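PDB 7D6V: succinate dehydrogenase (Membrane anchor subunit) from Mycolicibacterium smegmatis, which holds a membrane-embedded Rieske-type [2Fe-2S] cluster, binds ubiquinone-1 and probably passes electrons from succinate oxidation to quinone. Local coordinates for residues L36-N39 against L40-A44; V46-A49 against T50-F54; Y116-K119 against A120-S124. All coordinates share one frame; numbering follows the deposited sequence.

Interaction 1: residues L36-N39 against L40-A44; sequences LLTN and LGLAA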
loop_
_atom_site.group_PDB
_atom_site.type_symbol
_atom_site.label_atom_id
_atom_site.label_comp_id
_atom_site.label_asym_id
_atom_site.label_seq_id
_atom_site.Cartn_x
_atom_site.Cartn_y
_atom_site.Cartn_z
ATOM N N LEU C 36 -18.039 -4.800 28.828
ATOM C CA LEU C 36 -18.379 -4.921 30.243
ATOM C C LEU C 36 -17.698 -3.841 31.070
ATOM O O LEU C 36 -18.319 -3.229 31.944
ATOM C CB LEU C 36 -18.002 -6.304 30.773
ATOM C CG LEU C 36 -18.796 -7.518 30.315
ATOM C CD1 LEU C 36 -18.146 -8.776 30.841
ATOM C CD2 LEU C 36 -20.211 -7.412 30.832
ATOM N N LEU C 37 -16.408 -3.612 30.830
ATOM C CA LEU C 37 -15.701 -2.593 31.591
ATOM C C LEU C 37 -16.304 -1.218 31.348
ATOM O O LEU C 37 -16.495 -0.439 32.290
ATOM C CB LEU C 37 -14.218 -2.610 31.231
ATOM C CG LEU C 37 -13.508 -3.929 31.524
ATOM C CD1 LEU C 37 -12.016 -3.789 31.304
ATOM C CD2 LEU C 37 -13.807 -4.395 32.935
ATOM N N THR C 38 -16.640 -0.919 30.091
ATOM C CA THR C 38 -17.296 0.345 29.779
ATOM C C THR C 38 -18.619 0.472 30.523
ATOM O O THR C 38 -18.925 1.523 31.099
ATOM C CB THR C 38 -17.519 0.461 28.271
ATOM O OG1 THR C 38 -16.288 0.213 27.584
ATOM C CG2 THR C 38 -18.018 1.846 27.908
ATOM N N ASN C 39 -19.413 -0.600 30.534
ATOM C CA ASN C 39 -20.731 -0.544 31.153
ATOM C C ASN C 39 -20.634 -0.343 32.659
ATOM O O ASN C 39 -21.345 0.491 33.226
ATOM C CB ASN C 39 -21.517 -1.810 30.827
ATOM C CG ASN C 39 -22.199 -1.738 29.482
ATOM O OD1 ASN C 39 -22.454 -0.655 28.962
ATOM N ND2 ASN C 39 -22.497 -2.893 28.907
ATOM N N LEU C 40 -19.761 -1.101 33.328
ATOM C CA LEU C 40 -19.596 -0.920 34.769
ATOM C C LEU C 40 -19.047 0.459 35.115
ATOM O O LEU C 40 -19.505 1.082 36.078
ATOM C CB LEU C 40 -18.718 -2.020 35.372
ATOM C CG LEU C 40 -19.329 -3.403 35.641
ATOM C CD1 LEU C 40 -19.634 -4.231 34.412
ATOM C CD2 LEU C 40 -18.415 -4.174 36.578
ATOM N N GLY C 41 -18.078 0.963 34.348
ATOM C CA GLY C 41 -17.564 2.293 34.637
ATOM C C GLY C 41 -18.625 3.367 34.491
ATOM O O GLY C 41 -18.797 4.222 35.371
ATOM N N LEU C 42 -19.368 3.323 33.381
ATOM C CA LEU C 42 -20.418 4.308 33.156
ATOM C C LEU C 42 -21.505 4.210 34.216
ATOM O O LEU C 42 -21.976 5.232 34.727
ATOM C CB LEU C 42 -21.012 4.126 31.762
ATOM C CG LEU C 42 -20.133 4.546 30.584
ATOM C CD1 LEU C 42 -20.877 4.369 29.273
ATOM C CD2 LEU C 42 -19.669 5.977 30.745
ATOM N N ALA C 43 -21.914 2.987 34.565
ATOM C CA ALA C 43 -22.963 2.817 35.561
ATOM C C ALA C 43 -22.521 3.328 36.923
ATOM O O ALA C 43 -23.292 3.999 37.619
ATOM C CB ALA C 43 -23.371 1.348 35.645
ATOM N N ALA C 44 -21.284 3.024 37.320
ATOM C CA ALA C 44 -20.786 3.501 38.604
ATOM C C ALA C 44 -20.769 5.021 38.648
ATOM O O ALA C 44 -21.238 5.631 39.621
ATOM C CB ALA C 44 -19.391 2.937 38.867
#

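Interaction 2: residues V46-A49 against T50-F54; sequences VIYA and TIRAF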
loop_
_atom_site.group_PDB
_atom_site.type_symbol
_atom_site.label_atom_id
_atom_site.label_comp_id
_atom_site.label_asym_id
_atom_site.label_seq_id
_atom_site.Cartn_x
_atom_site.Cartn_y
_atom_site.Cartn_z
ATOM N N VAL C 46 -22.535 7.160 36.846
ATOM C CA VAL C 46 -23.881 7.723 36.799
ATOM C C VAL C 46 -24.566 7.587 38.152
ATOM O O VAL C 46 -25.196 8.532 38.641
ATOM C CB VAL C 46 -24.701 7.066 35.674
ATOM C CG1 VAL C 46 -26.161 7.457 35.784
ATOM C CG2 VAL C 46 -24.154 7.476 34.323
ATOM N N ILE C 47 -24.440 6.419 38.785
ATOM C CA ILE C 47 -25.071 6.205 40.085
ATOM C C ILE C 47 -24.516 7.182 41.112
ATOM O O ILE C 47 -25.271 7.872 41.816
ATOM C CB ILE C 47 -24.884 4.746 40.535
ATOM C CG1 ILE C 47 -25.749 3.813 39.689
ATOM C CG2 ILE C 47 -25.216 4.590 42.005
ATOM C CD1 ILE C 47 -25.315 2.367 39.741
ATOM N N TYR C 48 -23.184 7.264 41.210
ATOM C CA TYR C 48 -22.582 8.147 42.201
ATOM C C TYR C 48 -22.964 9.598 41.944
ATOM O O TYR C 48 -23.319 10.331 42.873
ATOM C CB TYR C 48 -21.061 7.986 42.205
ATOM C CG TYR C 48 -20.363 8.873 43.211
ATOM C CD1 TYR C 48 -20.213 8.474 44.529
ATOM C CD2 TYR C 48 -19.862 10.114 42.845
ATOM C CE1 TYR C 48 -19.583 9.282 45.449
ATOM C CE2 TYR C 48 -19.231 10.926 43.759
ATOM C CZ TYR C 48 -19.094 10.506 45.058
ATOM O OH TYR C 48 -18.466 11.316 45.971
ATOM N N ALA C 49 -22.900 10.026 40.682
ATOM C CA ALA C 49 -23.186 11.415 40.355
ATOM C C ALA C 49 -24.628 11.769 40.670
ATOM O O ALA C 49 -24.897 12.831 41.237
ATOM C CB ALA C 49 -22.874 11.682 38.884
ATOM N N THR C 50 -25.572 10.891 40.325
ATOM C CA THR C 50 -26.973 11.169 40.610
ATOM C C THR C 50 -27.219 11.270 42.110
ATOM O O THR C 50 -27.838 12.232 42.588
ATOM C CB THR C 50 -27.854 10.084 39.997
ATOM O OG1 THR C 50 -27.368 9.763 38.690
ATOM C CG2 THR C 50 -29.290 10.560 39.898
ATOM N N ILE C 51 -26.725 10.291 42.873
ATOM C CA ILE C 51 -26.960 10.299 44.313
ATOM C C ILE C 51 -26.362 11.552 44.943
ATOM O O ILE C 51 -27.014 12.244 45.735
ATOM C CB ILE C 51 -26.400 9.020 44.961
ATOM C CG1 ILE C 51 -27.143 7.790 44.442
ATOM C CG2 ILE C 51 -26.507 9.101 46.469
ATOM C CD1 ILE C 51 -26.591 6.482 44.967
ATOM N N ARG C 52 -25.119 11.880 44.584
ATOM C CA ARG C 52 -24.458 13.013 45.216
ATOM C C ARG C 52 -25.060 14.340 44.777
ATOM O O ARG C 52 -25.132 15.277 45.579
ATOM C CB ARG C 52 -22.962 12.980 44.923
ATOM C CG ARG C 52 -22.166 12.253 45.983
ATOM C CD ARG C 52 -22.358 12.904 47.337
ATOM N NE ARG C 52 -21.643 14.171 47.428
ATOM C CZ ARG C 52 -21.844 15.076 48.377
ATOM N NH1 ARG C 52 -22.743 14.860 49.324
ATOM N NH2 ARG C 52 -21.144 16.200 48.376
ATOM N N ALA C 53 -25.503 14.442 43.522
ATOM C CA ALA C 53 -26.112 15.675 43.050
ATOM C C ALA C 53 -27.466 15.918 43.695
ATOM O O ALA C 53 -27.835 17.071 43.934
ATOM C CB ALA C 53 -26.250 15.640 41.530
ATOM N N PHE C 54 -28.220 14.862 43.982
ATOM C CA PHE C 54 -29.514 15.043 44.621
ATOM C C PHE C 54 -29.463 14.942 46.140
ATOM O O PHE C 54 -30.502 15.101 46.786
ATOM C CB PHE C 54 -30.520 14.035 44.069
ATOM C CG PHE C 54 -31.032 14.390 42.710
ATOM C CD1 PHE C 54 -32.009 15.356 42.561
ATOM C CD2 PHE C 54 -30.528 13.774 41.582
ATOM C CE1 PHE C 54 -32.476 15.692 41.315
ATOM C CE2 PHE C 54 -30.995 14.108 40.332
ATOM C CZ PHE C 54 -31.970 15.067 40.198
#

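Interaction 3: residues Y116-K119 against A120-S124; sequences YYRK and AYYRS. With PEV ((1S)-2-{[(2-aminoethoxy)(hydroxy)phosphoryl]oxy}-1-[(palmitoyloxy)methyl]ethyl stearate), chain I.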
loop_
_atom_site.group_PDB
_atom_site.type_symbol
_atom_site.label_atom_id
_atom_site.label_comp_id
_atom_site.label_asym_id
_atom_site.label_seq_id
_atom_site.Cartn_x
_atom_site.Cartn_y
_atom_site.Cartn_z
ATOM N N TYR C 116 -16.081 10.405 21.608
ATOM C CA TYR C 116 -15.589 9.187 22.243
ATOM C C TYR C 116 -16.706 8.443 22.963
ATOM O O TYR C 116 -16.833 7.220 22.840
ATOM C CB TYR C 116 -14.456 9.484 23.221
ATOM C CG TYR C 116 -14.211 8.285 24.103
ATOM C CD1 TYR C 116 -13.708 7.107 23.571
ATOM C CD2 TYR C 116 -14.536 8.308 25.450
ATOM C CE1 TYR C 116 -13.518 5.997 24.355
ATOM C CE2 TYR C 116 -14.343 7.202 26.244
ATOM C CZ TYR C 116 -13.830 6.051 25.691
ATOM O OH TYR C 116 -13.631 4.943 26.478
ATOM N N TYR C 117 -17.518 9.163 23.738
ATOM C CA TYR C 117 -18.571 8.504 24.499
ATOM C C TYR C 117 -19.599 7.862 23.584
ATOM O O TYR C 117 -20.150 6.807 23.915
ATOM C CB TYR C 117 -19.241 9.499 25.443
ATOM C CG TYR C 117 -18.480 9.721 26.725
ATOM C CD1 TYR C 117 -18.535 8.800 27.756
ATOM C CD2 TYR C 117 -17.703 10.852 26.903
ATOM C CE1 TYR C 117 -17.838 9.000 28.927
ATOM C CE2 TYR C 117 -17.004 11.061 28.066
ATOM C CZ TYR C 117 -17.075 10.134 29.076
ATOM O OH TYR C 117 -16.377 10.347 30.238
ATOM N N ARG C 118 -19.864 8.475 22.430
ATOM C CA ARG C 118 -20.769 7.862 21.468
ATOM C C ARG C 118 -20.242 6.513 21.014
ATOM O O ARG C 118 -20.994 5.537 20.966
ATOM C CB ARG C 118 -20.982 8.789 20.275
ATOM C CG ARG C 118 -22.130 9.754 20.457
ATOM C CD ARG C 118 -21.800 11.116 19.912
ATOM N NE ARG C 118 -21.942 11.157 18.462
ATOM C CZ ARG C 118 -21.555 12.173 17.705
ATOM N NH1 ARG C 118 -21.001 13.239 18.262
ATOM N NH2 ARG C 118 -21.723 12.126 16.395
ATOM N N LYS C 119 -18.949 6.432 20.695
ATOM C CA LYS C 119 -18.334 5.143 20.398
ATOM C C LYS C 119 -18.553 4.158 21.535
ATOM O O LYS C 119 -19.004 3.023 21.319
ATOM C CB LYS C 119 -16.840 5.325 20.146
ATOM C CG LYS C 119 -16.115 4.030 19.856
ATOM C CD LYS C 119 -14.626 4.233 19.704
ATOM C CE LYS C 119 -13.900 3.878 20.977
ATOM N NZ LYS C 119 -13.855 2.405 21.171
ATOM N N ALA C 120 -18.256 4.593 22.761
ATOM C CA ALA C 120 -18.308 3.706 23.914
ATOM C C ALA C 120 -19.696 3.109 24.092
ATOM O O ALA C 120 -19.846 1.886 24.181
ATOM C CB ALA C 120 -17.876 4.457 25.171
ATOM N N TYR C 121 -20.735 3.946 24.113
ATOM C CA TYR C 121 -22.039 3.359 24.384
ATOM C C TYR C 121 -22.716 2.787 23.143
ATOM O O TYR C 121 -23.514 1.865 23.293
ATOM C CB TYR C 121 -22.982 4.330 25.113
ATOM C CG TYR C 121 -23.334 5.645 24.458
ATOM C CD1 TYR C 121 -22.893 6.843 24.996
ATOM C CD2 TYR C 121 -24.141 5.693 23.331
ATOM C CE1 TYR C 121 -23.224 8.046 24.422
ATOM C CE2 TYR C 121 -24.473 6.892 22.746
ATOM C CZ TYR C 121 -24.012 8.065 23.296
ATOM O OH TYR C 121 -24.344 9.265 22.720
ATOM N N TYR C 122 -22.382 3.239 21.930
ATOM C CA TYR C 122 -22.866 2.540 20.745
ATOM C C TYR C 122 -22.340 1.115 20.713
ATOM O O TYR C 122 -23.034 0.199 20.263
ATOM C CB TYR C 122 -22.452 3.278 19.471
ATOM C CG TYR C 122 -23.223 4.541 19.179
ATOM C CD1 TYR C 122 -24.522 4.708 19.628
ATOM C CD2 TYR C 122 -22.651 5.564 18.440
ATOM C CE1 TYR C 122 -25.220 5.862 19.363
ATOM C CE2 TYR C 122 -23.340 6.718 18.170
ATOM C CZ TYR C 122 -24.624 6.863 18.632
ATOM O OH TYR C 122 -25.314 8.018 18.360
ATOM N N ARG C 123 -21.104 0.908 21.173
ATOM C CA ARG C 123 -20.592 -0.452 21.292
ATOM C C ARG C 123 -21.243 -1.196 22.453
ATOM O O ARG C 123 -21.679 -2.342 22.300
ATOM C CB ARG C 123 -19.075 -0.429 21.456
ATOM C CG ARG C 123 -18.313 -0.134 20.187
ATOM C CD ARG C 123 -16.990 -0.860 20.188
ATOM N NE ARG C 123 -16.060 -0.327 19.202
ATOM C CZ ARG C 123 -14.893 -0.887 18.908
ATOM N NH1 ARG C 123 -14.521 -1.998 19.522
ATOM N NH2 ARG C 123 -14.103 -0.339 17.998
ATOM N N SER C 124 -21.330 -0.559 23.622
ATOM C CA SER C 124 -21.640 -1.271 24.857
ATOM C C SER C 124 -23.135 -1.461 25.094
ATOM O O SER C 124 -23.572 -2.567 25.424
ATOM C CB SER C 124 -21.019 -0.536 26.045
ATOM O OG SER C 124 -19.620 -0.411 25.887
HETATM C C48 PEV I . -19.924 10.549 31.978
HETATM C C47 PEV I . -21.436 10.743 31.997
HETATM C C46 PEV I . -22.038 10.417 30.637
HETATM C C45 PEV I . -22.184 8.911 30.463
HETATM C C44 PEV I . -23.403 8.557 29.622
HETATM C C43 PEV I . -23.337 7.126 29.106
HETATM C C42 PEV I . -24.713 6.479 29.126
HETATM C C41 PEV I . -25.310 6.424 27.729
HETATM C C40 PEV I . -26.372 5.343 27.617
HETATM C C39 PEV I . -27.588 5.858 26.868
HETATM C C38 PEV I . -27.318 5.854 25.371
HETATM C C37 PEV I . -27.686 4.513 24.753
HETATM C C36 PEV I . -28.570 4.696 23.533
HETATM C C35 PEV I . -27.753 4.632 22.251
HETATM C C34 PEV I . -28.612 4.147 21.095
HETATM C C33 PEV I . -29.916 4.922 21.022
HETATM C C32 PEV I . -30.997 4.090 20.353
HETATM C C31 PEV I . -31.061 4.381 18.864
HETATM O O31 PEV I . -30.146 4.101 18.169
HETATM O O2 PEV I . -32.200 4.972 18.321
HETATM C C2 PEV I . -32.903 4.111 17.480
HETATM C C1 PEV I . -32.537 4.442 16.040
HETATM O O3P PEV I . -31.464 3.628 15.665
HETATM P P PEV I . -31.672 2.570 14.420
HETATM O O1P PEV I . -32.362 1.322 14.910
HETATM O O2P PEV I . -30.328 2.214 13.838
HETATM O O4P PEV I . -32.616 3.282 13.275
HETATM C C4 PEV I . -33.971 2.943 13.220
HETATM C C5 PEV I . -34.762 4.200 12.864
HETATM N N6 PEV I . -36.144 4.061 13.285
HETATM C C3 PEV I . -34.400 4.299 17.710
HETATM O O3 PEV I . -34.617 4.268 19.091
HETATM C C11 PEV I . -34.996 5.496 19.643
HETATM O O11 PEV I . -36.000 6.019 19.298
HETATM C C12 PEV I . -34.109 6.172 20.684
HETATM C C13 PEV I . -34.906 6.651 21.893
HETATM C C14 PEV I . -34.020 6.855 23.118
HETATM C C15 PEV I . -32.770 7.672 22.801
HETATM C C16 PEV I . -32.703 8.938 23.648
HETATM C C17 PEV I . -31.298 9.277 24.145
HETATM C C18 PEV I . -30.220 8.316 23.644
HETATM C C19 PEV I . -29.076 9.023 22.918
HETATM C C20 PEV I . -29.335 10.510 22.683
HETATM C C21 PEV I . -28.042 11.280 22.430
HETATM C C22 PEV I . -28.197 12.775 22.694
HETATM C C23 PEV I . -28.527 13.583 21.441
HETATM C C24 PEV I . -29.508 14.704 21.764
HETATM C C25 PEV I . -28.813 15.917 22.374
HETATM C C26 PEV I . -29.365 16.254 23.756
#

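Interaction 1: residues L36-N39 against L40-A44
The backbone N of L40 gives the straightest bond of this helical turn to L36 O, 2.9 Å away, with 175° at the hydrogen. It belongs to the i to i+4 ladder of helix 33-55, whose next rungs run from G41 N to L37 O, from L42 N to T38 O and from A43 N to N39 O. The four bonds give the carbonyls of 36-39 an amide each one turn on, so these carbonyls and the amides of 40-43 are satisfied within the helix. Side-chain contact is slight. L40 sets CG beside its own backbone N (chi1 -79°), and its CD1 turns back along the helix to the L36 carbonyl, where it makes a loose approach to L36 CB at 4.5 Å. On another face of the same helix, T38 and L42 lie side by side and point the same way; the methyl T38 CG2 meets L42 CD1 at 4.1 Å. T38 turns this methyl to L42 because its chi1 of -52° places CG2 anti to the amide nitrogen, while OG1 folds beside that nitrogen and hydrogen-bonds to A34 O in the preceding turn. G41 brings only backbone to the contact, and A43 CB rests against N39 O at 3.3 Å. Beyond the turn, N39 packs on S124 of helix 115-124, and L42 touches the bound phospholipid. The chemistry is thus split by face: exposed leucines on one side, as suits a helix of a membrane protein, and on the other a threonine whose hydroxyl is spent on its own helix, presenting a methyl beside L42 where protein and lipid meet.

Interaction 2: residues V46-A49 against T50-F54
V46 O and the T50 side chain meet in the last turns of helix 33-55, an alpha-helix along which 46-49 and 50-54 form consecutive turns. Among the hydrogen bonds, V46 O accepts twice from T50: from the backbone N at 2.9 Å and from OG1. The second bond is modelled at 2.5 Å, so short that its exact length is doubtful at this resolution. The hydroxyl reaches back because T50 holds OG1 beside its own backbone N, the familiar way for a helical threonine to return its hydroxyl to the carbonyl one turn earlier. The backbone ladder continues from I51 N to I47 O, R52 N to Y48 O and A53 N to A49 O. Apolar contact comes from I47 and I51, which lie alongside each other on an exposed face and touch through I47 CG2 and I51 CD1 at 3.8 Å. The aromatic contact is a CH-pi interaction on another face. Y48 has CG anti to the backbone N (chi1 180°), which carries its ring forward along the helix to R52. The arginine chain, bent at chi2 and chi3, passes beside it, and the guanidinium plane stands 48° from the ring plane. Its charged end is held by several groups: NE makes a salt bridge with D255 of helix 240-264, NH1 bonds to S57 O and NH2 to A58 O, which ties the helix end to the chain that follows. Y48 packs on V252, D255 and F256 of helix 240-264. The ring itself receives R52 CG over one face, toward the rim, 4.0 Å from the centroid and 24° off the normal.

Interaction 3: residues Y116-K119 against A120-S124
Y121 takes the crowded position, chi1 60°, with CG between its backbone N and carbonyl carbon, and this folds its ring back over R118. R118 CA lies over one face, a CH-pi contact 3.9 Å from the centroid, while lipid carbon C38 covers the opposite face. Y122, with CG beside its backbone N, sends its ring the same way: CE2 meets R118 CB at 3.8 Å, and lipid carbon C35 comes to the ring edge. Both phenols bond to Q152; Y121 OH also hydrogen-bonds to L112 O. R118 NH1 bonds to T113 O, while its NH2 and Y122 OH share E144 OE1. On another side K119 NZ sits over one face of the R123 guanidinium, 4.0 Å from NE. R123 NH2 bonds to T206 O and E211 of the iron-sulfur subunit, which probably offsets the like charges. The ladder from Y116 O to A120 N through K119 O to R123 N holds the turns, and A120 O accepts both N and OG of S124, the latter at 2.9 Å. The helix is therefore two-sided: tyrosine rings receive an acyl chain while their hydroxyls stay hydrogen-bonded, and basic groups face the partner subunit.

How the interactions relate
Interactions 1 and 2 are successive parts of helix 33-55, their centres about 15 Å apart; interaction 3 lies on helix 115-124. Interaction 1 is largely surface, interaction 2 partly buried and interaction 3 buried. Interactions 1 and 3 pack directly, T38 CG2 meeting A120 CB at 3.8 Å and L42 CD2 meeting Y117 CE1 at 4.0 Å, and both border the same phospholipid. Interactions 2 and 3 do not touch, their nearest atoms about 8 Å apart, though both pack on helix 240-264. Aliphatic packing thus dominates 36-44, an arginine with a tyrosine marks the end of the helix, and 116-124 combines aromatic, lipid and subunit-facing ionic contacts.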